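Local coordinates for protein glutamine synthetase (Helicobacter pylori, PDB 5ZLI) that belongs to the glutamine synthetase family (type I beta), pairing a beta-grasp domain with a glutamine synthetase catalytic domain in a twelve-chain assembly, at residues C63-W67 / S456-N460; E111-I117 / V445-F450. All coordinates share one frame; numbering follows the deposited sequence.

Interaction 1: residues C63-W67 / S456-N460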
ATOM      1  N   CYS B  63      -5.125 -36.696 -33.098  1.00 41.34           N
ATOM      2  CA  CYS B  63      -5.051 -35.436 -32.362  1.00 39.64           C
ATOM      3  C   CYS B  63      -5.314 -34.202 -33.224  1.00 37.30           C
ATOM      4  O   CYS B  63      -5.332 -33.093 -32.674  1.00 32.53           O
ATOM      5  CB  CYS B  63      -3.647 -35.273 -31.759  1.00 35.32           C
ATOM      6  SG  CYS B  63      -3.057 -36.624 -30.750  1.00 48.93           S
ATOM      7  N   PHE B  64      -5.530 -34.358 -34.534  1.00 33.09           N
ATOM      8  CA  PHE B  64      -5.629 -33.235 -35.457  1.00 35.30           C
ATOM      9  C   PHE B  64      -7.026 -33.248 -36.040  1.00 41.59           C
ATOM     10  O   PHE B  64      -7.420 -34.231 -36.682  1.00 43.26           O
ATOM     11  CB  PHE B  64      -4.562 -33.342 -36.549  1.00 32.22           C
ATOM     12  CG  PHE B  64      -3.179 -33.366 -36.002  1.00 29.11           C
ATOM     13  CD1 PHE B  64      -2.629 -34.549 -35.532  1.00 27.99           C
ATOM     14  CD2 PHE B  64      -2.454 -32.205 -35.893  1.00 26.45           C
ATOM     15  CE1 PHE B  64      -1.374 -34.573 -34.981  1.00 27.99           C
ATOM     16  CE2 PHE B  64      -1.185 -32.224 -35.352  1.00 31.75           C
ATOM     17  CZ  PHE B  64      -0.645 -33.411 -34.896  1.00 29.89           C
ATOM     18  N   LYS B  65      -7.790 -32.189 -35.773  1.00 43.47           N
ATOM     19  CA  LYS B  65      -9.170 -32.192 -36.222  1.00 48.84           C
ATOM     20  C   LYS B  65      -9.197 -32.023 -37.729  1.00 42.67           C
ATOM     21  O   LYS B  65      -8.446 -31.226 -38.300  1.00 46.01           O
ATOM     22  CB  LYS B  65     -10.014 -31.141 -35.487  1.00 54.16           C
ATOM     23  CG  LYS B  65     -11.531 -31.513 -35.497  1.00 60.51           C
ATOM     24  CD  LYS B  65     -12.445 -30.316 -35.188  1.00 61.39           C
ATOM     25  CE  LYS B  65     -13.949 -30.609 -35.397  1.00 52.43           C
ATOM     26  NZ  LYS B  65     -14.332 -30.861 -36.836  1.00 36.99           N
ATOM     27  N   GLY B  66     -10.060 -32.803 -38.368  1.00 42.84           N
ATOM     28  CA  GLY B  66     -10.064 -32.968 -39.800  1.00 41.47           C
ATOM     29  C   GLY B  66      -9.271 -34.159 -40.302  1.00 43.89           C
ATOM     30  O   GLY B  66      -9.492 -34.577 -41.450  1.00 41.85           O
ATOM     31  N   TRP B  67      -8.455 -34.782 -39.450  1.00 42.11           N
ATOM     32  CA  TRP B  67      -7.590 -35.902 -39.835  1.00 36.45           C
ATOM     33  C   TRP B  67      -8.156 -37.202 -39.349  1.00 38.20           C
ATOM     34  O   TRP B  67      -9.373 -37.485 -39.698  1.00 46.75           O
ATOM     35  CB  TRP B  67      -6.167 -35.621 -39.328  1.00 36.31           C
ATOM     36  CG  TRP B  67      -5.374 -34.763 -40.223  1.00 37.09           C
ATOM     37  CD1 TRP B  67      -5.815 -34.127 -41.335  1.00 35.71           C
ATOM     38  CD2 TRP B  67      -3.960 -34.553 -40.173  1.00 34.78           C
ATOM     39  NE1 TRP B  67      -4.781 -33.470 -41.949  1.00 37.89           N
ATOM     40  CE2 TRP B  67      -3.626 -33.719 -41.257  1.00 37.73           C
ATOM     41  CE3 TRP B  67      -2.951 -34.968 -39.306  1.00 34.82           C
ATOM     42  CZ2 TRP B  67      -2.323 -33.293 -41.501  1.00 35.01           C
ATOM     43  CZ3 TRP B  67      -1.655 -34.536 -39.541  1.00 35.33           C
ATOM     44  CH2 TRP B  67      -1.355 -33.705 -40.632  1.00 33.52           C
ATOM     45  N   SER B 456     -15.969 -29.120 -42.388  1.00 31.16           N
ATOM     46  CA  SER B 456     -16.304 -29.437 -41.008  1.00 28.88           C
ATOM     47  C   SER B 456     -15.347 -28.766 -40.021  1.00 30.06           C
ATOM     48  O   SER B 456     -15.765 -28.317 -38.943  1.00 30.66           O
ATOM     49  CB  SER B 456     -16.287 -30.954 -40.823  1.00 24.76           C
ATOM     50  OG  SER B 456     -16.287 -31.339 -39.454  1.00 28.95           O
ATOM     51  N   LEU B 457     -14.067 -28.672 -40.374  1.00 26.30           N
ATOM     52  CA  LEU B 457     -13.091 -28.067 -39.479  1.00 28.85           C
ATOM     53  C   LEU B 457     -13.365 -26.577 -39.281  1.00 31.38           C
ATOM     54  O   LEU B 457     -13.400 -26.070 -38.149  1.00 28.99           O
ATOM     55  CB  LEU B 457     -11.693 -28.282 -40.064  1.00 30.12           C
ATOM     56  CG  LEU B 457     -10.517 -27.624 -39.362  1.00 34.49           C
ATOM     57  CD1 LEU B 457     -10.032 -28.465 -38.216  1.00 39.01           C
ATOM     58  CD2 LEU B 457      -9.427 -27.389 -40.336  1.00 39.37           C
ATOM     59  N   LYS B 458     -13.593 -25.859 -40.380  1.00 35.98           N
ATOM     60  CA  LYS B 458     -13.698 -24.412 -40.311  1.00 30.81           C
ATOM     61  C   LYS B 458     -15.017 -23.992 -39.679  1.00 35.62           C
ATOM     62  O   LYS B 458     -15.051 -23.028 -38.913  1.00 38.89           O
ATOM     63  CB  LYS B 458     -13.565 -23.847 -41.718  1.00 24.71           C
ATOM     64  CG  LYS B 458     -12.202 -24.107 -42.248  1.00 31.73           C
ATOM     65  CD  LYS B 458     -11.150 -23.304 -41.509  1.00 40.65           C
ATOM     66  CE  LYS B 458      -9.731 -23.794 -41.767  1.00 26.31           C
ATOM     67  NZ  LYS B 458      -8.835 -22.892 -41.008  1.00 26.13           N
ATOM     68  N   PHE B 459     -16.097 -24.731 -39.916  1.00 31.87           N
ATOM     69  CA  PHE B 459     -17.332 -24.415 -39.228  1.00 33.74           C
ATOM     70  C   PHE B 459     -17.192 -24.639 -37.718  1.00 35.98           C
ATOM     71  O   PHE B 459     -17.553 -23.753 -36.935  1.00 35.30           O
ATOM     72  CB  PHE B 459     -18.462 -25.240 -39.836  1.00 35.18           C
ATOM     73  CG  PHE B 459     -19.143 -24.574 -41.008  1.00 35.22           C
ATOM     74  CD1 PHE B 459     -20.115 -23.616 -40.819  1.00 39.72           C
ATOM     75  CD2 PHE B 459     -18.792 -24.896 -42.302  1.00 38.12           C
ATOM     76  CE1 PHE B 459     -20.734 -23.007 -41.910  1.00 40.54           C
ATOM     77  CE2 PHE B 459     -19.412 -24.289 -43.380  1.00 38.66           C
ATOM     78  CZ  PHE B 459     -20.370 -23.352 -43.187  1.00 35.31           C
ATOM     79  N   ASN B 460     -16.588 -25.766 -37.280  1.00 32.05           N
ATOM     80  CA  ASN B 460     -16.460 -25.977 -35.826  1.00 34.05           C
ATOM     81  C   ASN B 460     -15.371 -25.132 -35.172  1.00 36.89           C
ATOM     82  O   ASN B 460     -15.507 -24.790 -33.992  1.00 37.66           O
ATOM     83  CB  ASN B 460     -16.175 -27.433 -35.417  1.00 36.78           C
ATOM     84  CG  ASN B 460     -17.395 -28.348 -35.500  1.00 39.65           C
ATOM     85  OD1 ASN B 460     -18.414 -28.132 -34.831  1.00 47.11           O
ATOM     86  ND2 ASN B 460     -17.226 -29.455 -36.187  1.00 37.81           N
TER

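Interaction 2: residues E111-I117 / V445-F450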
ATOM      1  N   GLU B 111      -4.305 -37.868 -48.543  1.00 42.41           N
ATOM      2  CA  GLU B 111      -5.052 -36.924 -49.360  1.00 44.56           C
ATOM      3  C   GLU B 111      -5.499 -35.698 -48.565  1.00 43.03           C
ATOM      4  O   GLU B 111      -5.900 -34.699 -49.176  1.00 42.48           O
ATOM      5  CB  GLU B 111      -6.225 -37.657 -50.037  1.00 46.67           C
ATOM      6  CG  GLU B 111      -7.374 -38.106 -49.116  1.00 47.55           C
ATOM      7  CD  GLU B 111      -8.302 -39.112 -49.789  1.00 52.12           C
ATOM      8  OE1 GLU B 111      -8.961 -38.744 -50.771  1.00 49.23           O
ATOM      9  OE2 GLU B 111      -8.377 -40.280 -49.333  1.00 58.12           O
ATOM     10  N   LYS B 112      -5.381 -35.722 -47.233  1.00 38.51           N
ATOM     11  CA  LYS B 112      -5.743 -34.585 -46.388  1.00 41.66           C
ATOM     12  C   LYS B 112      -4.522 -33.903 -45.793  1.00 37.59           C
ATOM     13  O   LYS B 112      -4.670 -32.980 -44.981  1.00 34.26           O
ATOM     14  CB  LYS B 112      -6.688 -35.033 -45.268  1.00 40.45           C
ATOM     15  CG  LYS B 112      -7.988 -35.644 -45.751  1.00 35.94           C
ATOM     16  CD  LYS B 112      -9.062 -35.693 -44.679  1.00 35.92           C
ATOM     17  CE  LYS B 112      -8.868 -36.868 -43.761  1.00 36.83           C
ATOM     18  NZ  LYS B 112     -10.098 -37.099 -42.952  1.00 47.97           N
ATOM     19  N   CYS B 113      -3.323 -34.277 -46.258  1.00 40.78           N
ATOM     20  CA  CYS B 113      -2.094 -33.625 -45.842  1.00 38.05           C
ATOM     21  C   CYS B 113      -1.912 -32.395 -46.722  1.00 33.67           C
ATOM     22  O   CYS B 113      -1.684 -32.541 -47.923  1.00 33.54           O
ATOM     23  CB  CYS B 113      -0.905 -34.571 -45.968  1.00 33.72           C
ATOM     24  SG  CYS B 113       0.696 -33.734 -45.792  1.00 38.93           S
ATOM     25  N   PRO B 114      -1.994 -31.182 -46.171  1.00 32.91           N
ATOM     26  CA  PRO B 114      -1.935 -29.988 -47.015  1.00 29.73           C
ATOM     27  C   PRO B 114      -0.677 -29.901 -47.853  1.00 34.24           C
ATOM     28  O   PRO B 114      -0.727 -29.474 -49.016  1.00 30.97           O
ATOM     29  CB  PRO B 114      -2.006 -28.853 -45.994  1.00 29.56           C
ATOM     30  CG  PRO B 114      -2.618 -29.433 -44.808  1.00 30.76           C
ATOM     31  CD  PRO B 114      -2.128 -30.836 -44.749  1.00 33.73           C
ATOM     32  N   ARG B 115       0.478 -30.191 -47.261  1.00 28.76           N
ATOM     33  CA  ARG B 115       1.697 -30.177 -48.054  1.00 31.47           C
ATOM     34  C   ARG B 115       1.671 -31.259 -49.154  1.00 39.71           C
ATOM     35  O   ARG B 115       2.266 -31.069 -50.227  1.00 37.65           O
ATOM     36  CB  ARG B 115       2.889 -30.306 -47.115  1.00 28.88           C
ATOM     37  CG  ARG B 115       4.154 -29.943 -47.758  1.00 29.89           C
ATOM     38  CD  ARG B 115       5.327 -29.920 -46.818  1.00 32.17           C
ATOM     39  NE  ARG B 115       6.307 -30.836 -47.383  1.00 38.25           N
ATOM     40  CZ  ARG B 115       7.361 -30.485 -48.112  1.00 34.69           C
ATOM     41  NH1 ARG B 115       7.617 -29.214 -48.355  1.00 34.26           N
ATOM     42  NH2 ARG B 115       8.157 -31.421 -48.601  1.00 42.83           N
ATOM     43  N   SER B 116       0.966 -32.384 -48.922  1.00 33.45           N
ATOM     44  CA  SER B 116       0.758 -33.380 -49.978  1.00 32.23           C
ATOM     45  C   SER B 116      -0.151 -32.834 -51.076  1.00 34.68           C
ATOM     46  O   SER B 116       0.044 -33.120 -52.265  1.00 31.92           O
ATOM     47  CB  SER B 116       0.165 -34.664 -49.403  1.00 32.40           C
ATOM     48  OG  SER B 116       1.101 -35.413 -48.656  1.00 29.98           O
ATOM     49  N   ILE B 117      -1.193 -32.102 -50.687  1.00 35.78           N
ATOM     50  CA  ILE B 117      -2.012 -31.409 -51.672  1.00 35.64           C
ATOM     51  C   ILE B 117      -1.155 -30.473 -52.521  1.00 33.71           C
ATOM     52  O   ILE B 117      -1.281 -30.449 -53.748  1.00 34.98           O
ATOM     53  CB  ILE B 117      -3.165 -30.652 -50.973  1.00 31.02           C
ATOM     54  CG1 ILE B 117      -4.130 -31.654 -50.314  1.00 35.60           C
ATOM     55  CG2 ILE B 117      -3.895 -29.667 -51.936  1.00 27.64           C
ATOM     56  CD1 ILE B 117      -5.284 -31.032 -49.512  1.00 30.20           C
ATOM     57  N   VAL B 445      -6.885 -33.564 -56.815  1.00 45.35           N
ATOM     58  CA  VAL B 445      -5.945 -32.710 -56.086  1.00 47.71           C
ATOM     59  C   VAL B 445      -6.527 -32.371 -54.720  1.00 43.22           C
ATOM     60  O   VAL B 445      -5.876 -32.537 -53.677  1.00 43.46           O
ATOM     61  CB  VAL B 445      -5.608 -31.441 -56.909  1.00 45.11           C
ATOM     62  CG1 VAL B 445      -4.681 -30.493 -56.134  1.00 43.16           C
ATOM     63  CG2 VAL B 445      -4.965 -31.787 -58.242  1.00 39.50           C
ATOM     64  N   PHE B 446      -7.777 -31.944 -54.710  1.00 35.89           N
ATOM     65  CA  PHE B 446      -8.568 -31.752 -53.505  1.00 36.69           C
ATOM     66  C   PHE B 446      -9.606 -32.874 -53.550  1.00 37.50           C
ATOM     67  O   PHE B 446     -10.644 -32.757 -54.199  1.00 41.01           O
ATOM     68  CB  PHE B 446      -9.228 -30.349 -53.491  1.00 36.48           C
ATOM     69  CG  PHE B 446      -8.256 -29.191 -53.292  1.00 41.92           C
ATOM     70  CD1 PHE B 446      -7.302 -28.878 -54.255  1.00 39.13           C
ATOM     71  CD2 PHE B 446      -8.362 -28.365 -52.189  1.00 35.35           C
ATOM     72  CE1 PHE B 446      -6.451 -27.829 -54.084  1.00 30.43           C
ATOM     73  CE2 PHE B 446      -7.512 -27.297 -52.025  1.00 34.87           C
ATOM     74  CZ  PHE B 446      -6.556 -27.035 -52.976  1.00 32.92           C
ATOM     75  N   SER B 447      -9.320 -33.979 -52.888  1.00 40.33           N
ATOM     76  CA  SER B 447     -10.315 -35.039 -52.823  1.00 39.14           C
ATOM     77  C   SER B 447     -11.526 -34.580 -52.009  1.00 41.81           C
ATOM     78  O   SER B 447     -11.432 -33.706 -51.146  1.00 39.70           O
ATOM     79  CB  SER B 447      -9.696 -36.293 -52.241  1.00 35.54           C
ATOM     80  OG  SER B 447      -9.673 -36.230 -50.839  1.00 38.76           O
ATOM     81  N   GLU B 448     -12.686 -35.167 -52.293  1.00 49.13           N
ATOM     82  CA  GLU B 448     -13.901 -34.684 -51.645  1.00 44.53           C
ATOM     83  C   GLU B 448     -13.895 -34.972 -50.156  1.00 41.35           C
ATOM     84  O   GLU B 448     -14.379 -34.148 -49.370  1.00 42.48           O
ATOM     85  CB  GLU B 448     -15.142 -35.280 -52.303  1.00 49.13           C
ATOM     86  CG  GLU B 448     -16.455 -34.984 -51.559  1.00 54.91           C
ATOM     87  CD  GLU B 448     -17.188 -33.735 -51.995  1.00 61.30           C
ATOM     88  OE1 GLU B 448     -16.697 -33.020 -52.905  1.00 48.66           O
ATOM     89  OE2 GLU B 448     -18.279 -33.493 -51.416  1.00 65.62           O
ATOM     90  N   GLU B 449     -13.367 -36.127 -49.738  1.00 42.50           N
ATOM     91  CA  GLU B 449     -13.231 -36.373 -48.304  1.00 41.32           C
ATOM     92  C   GLU B 449     -12.547 -35.193 -47.625  1.00 38.82           C
ATOM     93  O   GLU B 449     -13.082 -34.626 -46.667  1.00 38.73           O
ATOM     94  CB  GLU B 449     -12.491 -37.683 -48.054  1.00 42.74           C
ATOM     95  CG  GLU B 449     -13.466 -38.834 -47.818  1.00 55.55           C
ATOM     96  CD  GLU B 449     -12.948 -40.198 -48.263  1.00 62.11           C
ATOM     97  OE1 GLU B 449     -13.786 -41.084 -48.571  1.00 59.03           O
ATOM     98  OE2 GLU B 449     -11.715 -40.386 -48.301  1.00 60.15           O
ATOM     99  N   PHE B 450     -11.410 -34.750 -48.167  1.00 37.03           N
ATOM    100  CA  PHE B 450     -10.738 -33.578 -47.601  1.00 39.02           C
ATOM    101  C   PHE B 450     -11.667 -32.360 -47.534  1.00 31.76           C
ATOM    102  O   PHE B 450     -11.759 -31.714 -46.490  1.00 33.29           O
ATOM    103  CB  PHE B 450      -9.468 -33.226 -48.395  1.00 32.59           C
ATOM    104  CG  PHE B 450      -8.884 -31.865 -48.036  1.00 27.28           C
ATOM    105  CD1 PHE B 450      -8.088 -31.700 -46.915  1.00 29.29           C
ATOM    106  CD2 PHE B 450      -9.187 -30.738 -48.790  1.00 22.50           C
ATOM    107  CE1 PHE B 450      -7.578 -30.448 -46.584  1.00 24.22           C
ATOM    108  CE2 PHE B 450      -8.686 -29.508 -48.447  1.00 23.96           C
ATOM    109  CZ  PHE B 450      -7.890 -29.365 -47.338  1.00 22.58           C
TER

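Interaction 1: residues C63-W67 / S456-N460
Lys-65 reaches along helix 448-466, meeting Leu-457 with CB and Ser-456 and Asn-460 with CE and NZ. At the root, Leu-457 CD1 sits 3.8 Å from Lys-65 CB and also lies against Lys-65 O, so a single methyl meets both side chain and backbone of the lysine. Leu-457 holds CG anti to its own N (chi1 175°), and its CD1 branch is the one that meets the loop. Further along, the lysine runs extended through its first three torsions and bends only at the last, chi4 -66°. There it crosses the Asn-460 side chain at about a right angle, Lys-65 CE passing 3.6 Å from Asn-460 ND2. Lys-65 NZ stops 3.3 Å from Ser-456 OG and equally near Asn-460 ND2; the latter pair is two donors and makes no bond. The asparagine amide instead leans back on its own helix, where Asn-460 ND2 gives a weak, bent hydrogen bond (125°) to Ser-456 O.

What presents the lysine is a type II beta turn from Phe-64 to Trp-67, closed by Trp-67 N donating to Phe-64 O at 3.0 Å. Gly-66 takes the third place of the turn with a positive phi, a conformation that suits glycine. Behind the turn, Trp-67 CZ3 lies over the Phe-64 ring, 4.0 Å above its plane and toward the rim, and both aromatics rest on Phe-59 of strand 57-60. Phe-64 also packs on Met-191 of a second subunit, while Leu-457 reaches Ile-34.

The loop between strands 57-60 and 74-81 of the beta-grasp domain thus rests on helix 448-466 of the catalytic domain through a small surface contact: a leucine methyl packs on the base of an exposed lysine, whose polar end lies beside Ser-456.

Interaction 2: residues E111-I117 / V445-F450
Glu-111 reaches Ser-447 with one carboxylate oxygen: OE1 accepts from Ser-447 OG at 2.6 Å, met on the anti side and 27° out of the carboxylate plane. Its chi1 of 70° sets CG between the backbone N and the carbonyl carbon, and the chain beyond runs extended to the serine. The other oxygen, Glu-111 OE2, comes 3.5 Å from Glu-449 OE2, with the two carboxylate planes 60° apart. Lys-106 forms salt bridges to both of these oxygens, which should offset their mutual repulsion.

Lys-112 uses its aliphatic part here. Its CG lies 3.9 Å from Phe-450 CB, and the backbone CA approaches ring atom CD1 obliquely; the ammonium goes elsewhere, to Gly-66 O. Cys-113 then N-caps helix 114-128, its SG taking a weak bond from Ser-116 N.

One turn on, Ile-117 brings its two branches to two different rings. Its CD1 stands 3.6 Å above the plane of Phe-450, over the ring centre, while CG2 lies 3.8 Å above the Phe-446 ring, displaced toward its rim; both are CH-pi contacts. More loosely, Ile-117 CG2 also faces Val-445 CG1 at 4.4 Å. Leu-379 of helix 377-393 touches both Ile-117 and Phe-450, extending this apolar core.

Ser-447 stands at the N-cap position of helix 448-466, as Cys-113 does for helix 114-128. The contact therefore brings together the N-terminal ends of two helices of the glutamine synthetase catalytic domain.

Both contacts use helix 448-466, interaction 2 at its N-terminal start and interaction 1 about two turns further along, their centres about 14 Å apart. The 111-117/445-450 contact is mostly buried, largely apolar, and stays within the catalytic domain. By contrast, 63-67/456-460 is a smaller surface contact led by one exposed lysine, and it joins a loop of the beta-grasp domain to that helix. Lys-112 ties the two together: its NZ meets Gly-66 O and its carbonyl O faces Trp-67 NE1, probably as a hydrogen bond, while Trp-67 packs on Pro-114. In sequence, interaction 2 nests within the loop interaction 1 closes.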